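Local coordinates for protein triosephosphate isomerase (Trichomonas vaginalis, PDB 4O4V) that probably interconverts D-glyceraldehyde 3-phosphate and dihydroxyacetone phosphate, a step of glycolysis and gluconeogenesis, working as a homodimer with a TIM-barrel fold, at residues 7-12 against 89-94. Residues are numbered along the deposited sequence; the frame is centred on the assembly and turned at random.
Sequences GGNWKA and WTILGH
Asn9 and His94 face each other across the C-terminal mouth of the barrel, and a water bridges the two side chains. Asn9 ND2 stands 3.5 Å from His94 NE2, with the amide and imidazole planes turned 74° apart. Water 1 accepts from Asn9 ND2 at 3.1 Å and lies at the edge of the imidazole, in its plane, 2.9 Å from His94 NE2. Deeper in the barrel, Ile91 CD1 comes up against the same amide, 3.8 Å from Asn9 CG, so the asparagine has a methyl group at its carbon and polar company at its nitrogen. The last methylene of Lys11, CE, lies 4.2 Å from His94 NE2.

Several bonds outside this first shell fix the amide and the ring. With CG anti to the backbone N (chi1 -179°), Asn9 sends its amide into the barrel mouth, where OD1 accepts from Lys11 N at 3.0 Å, the donor well above the carbonyl plane; this is an Asx turn, and it ties the amide to the bend leaving the strand. Asn9 ND2 also bonds Thr74 OG1 of the second subunit. On the other segment His94 is an N-cap: its ND1 bonds the backbone N of Glu96, whose carboxylate makes a salt bridge with Lys11 NZ. Asn9, Lys11 and His94 are consistent with the asparagine, lysine and histidine of the active site in other triosephosphate isomerases, and the side chain of His94 also touches Glu166, in the loop after strand 161-165.

The strands themselves, 5-9 and 89-92, are not neighbours in the parallel barrel: 37-41 and 59-62 run between them, and Ile91 also packs on Ala41 and on Cys125 of strand 121-126, while helix 95-99 starts directly after His94.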
# COMPACT_ATOMS: atom_id res chain seq x y z
N GLY A 7 19.37 7.16 -4.33
CA GLY A 7 17.99 6.70 -4.49
C GLY A 7 17.07 7.86 -4.69
O GLY A 7 17.10 8.83 -3.92
N GLY A 8 16.26 7.83 -5.72
CA GLY A 8 15.21 8.81 -5.93
C GLY A 8 13.89 8.31 -5.39
O GLY A 8 13.29 7.42 -6.02
N ASN A 9 13.38 8.87 -4.31
CA ASN A 9 12.10 8.45 -3.74
C ASN A 9 11.01 9.38 -4.25
O ASN A 9 10.88 10.51 -3.78
CB ASN A 9 12.19 8.52 -2.22
CG ASN A 9 10.91 8.09 -1.55
OD1 ASN A 9 10.01 7.53 -2.19
ND2 ASN A 9 10.83 8.29 -0.25
N TRP A 10 10.23 8.91 -5.22
CA TRP A 10 9.12 9.71 -5.74
C TRP A 10 8.03 9.93 -4.70
O TRP A 10 7.20 10.83 -4.89
CB TRP A 10 8.49 9.03 -6.95
CG TRP A 10 9.36 8.99 -8.17
CD1 TRP A 10 10.67 9.32 -8.30
CD2 TRP A 10 8.93 8.52 -9.45
NE1 TRP A 10 11.09 9.09 -9.60
CE2 TRP A 10 10.03 8.61 -10.33
CE3 TRP A 10 7.70 8.06 -9.95
CZ2 TRP A 10 9.95 8.23 -11.68
CZ3 TRP A 10 7.63 7.68 -11.30
CH2 TRP A 10 8.75 7.78 -12.14
N LYS A 11 7.99 9.13 -3.65
CA LYS A 11 6.93 9.16 -2.65
C LYS A 11 5.61 8.90 -3.36
O LYS A 11 5.56 8.10 -4.29
CB LYS A 11 6.93 10.43 -1.78
CG LYS A 11 8.31 10.71 -1.16
CD LYS A 11 8.29 11.87 -0.20
CE LYS A 11 9.65 12.12 0.41
NZ LYS A 11 9.55 13.15 1.46
N ALA A 12 4.52 9.52 -2.95
CA ALA A 12 3.21 9.30 -3.58
C ALA A 12 3.02 10.30 -4.72
O ALA A 12 2.18 11.20 -4.66
CB ALA A 12 2.08 9.38 -2.57
N TRP A 89 14.63 -4.05 -5.25
CA TRP A 89 14.85 -3.12 -4.15
C TRP A 89 13.52 -2.74 -3.52
O TRP A 89 12.49 -2.65 -4.17
CB TRP A 89 15.47 -1.83 -4.67
CG TRP A 89 16.95 -1.88 -4.92
CD1 TRP A 89 17.56 -2.12 -6.12
CD2 TRP A 89 18.00 -1.68 -3.97
NE1 TRP A 89 18.92 -2.07 -5.97
CE2 TRP A 89 19.22 -1.82 -4.66
CE3 TRP A 89 18.03 -1.41 -2.60
CZ2 TRP A 89 20.45 -1.71 -4.03
CZ3 TRP A 89 19.25 -1.30 -1.96
CH2 TRP A 89 20.44 -1.43 -2.68
N THR A 90 13.60 -2.43 -2.22
CA THR A 90 12.53 -1.69 -1.54
C THR A 90 13.11 -0.75 -0.50
O THR A 90 14.13 -1.05 0.14
CB THR A 90 11.49 -2.63 -0.87
OG1 THR A 90 10.36 -1.85 -0.43
CG2 THR A 90 12.07 -3.44 0.26
N ILE A 91 12.43 0.37 -0.30
CA ILE A 91 12.60 1.20 0.90
C ILE A 91 11.84 0.58 2.05
O ILE A 91 10.75 0.02 1.83
CB ILE A 91 12.10 2.64 0.63
CG1 ILE A 91 12.85 3.26 -0.56
CG2 ILE A 91 12.22 3.54 1.86
CD1 ILE A 91 12.29 4.59 -1.02
N LEU A 92 12.38 0.68 3.26
CA LEU A 92 11.69 0.28 4.49
C LEU A 92 11.88 1.32 5.55
O LEU A 92 12.96 1.89 5.69
CB LEU A 92 12.25 -1.06 5.02
CG LEU A 92 11.99 -2.30 4.18
CD1 LEU A 92 12.66 -3.50 4.82
CD2 LEU A 92 10.51 -2.52 4.03
N GLY A 93 10.84 1.54 6.35
CA GLY A 93 10.97 2.36 7.54
C GLY A 93 11.08 3.85 7.31
O GLY A 93 11.52 4.60 8.18
N HIS A 94 10.66 4.32 6.15
CA HIS A 94 10.66 5.75 5.87
C HIS A 94 9.89 6.47 6.96
O HIS A 94 8.85 5.97 7.46
CB HIS A 94 10.02 6.02 4.51
CG HIS A 94 10.26 7.39 4.02
ND1 HIS A 94 9.52 8.48 4.42
CD2 HIS A 94 11.23 7.86 3.21
CE1 HIS A 94 10.05 9.56 3.88
NE2 HIS A 94 11.06 9.20 3.11
O HOH W 1 12.82 10.29 1.02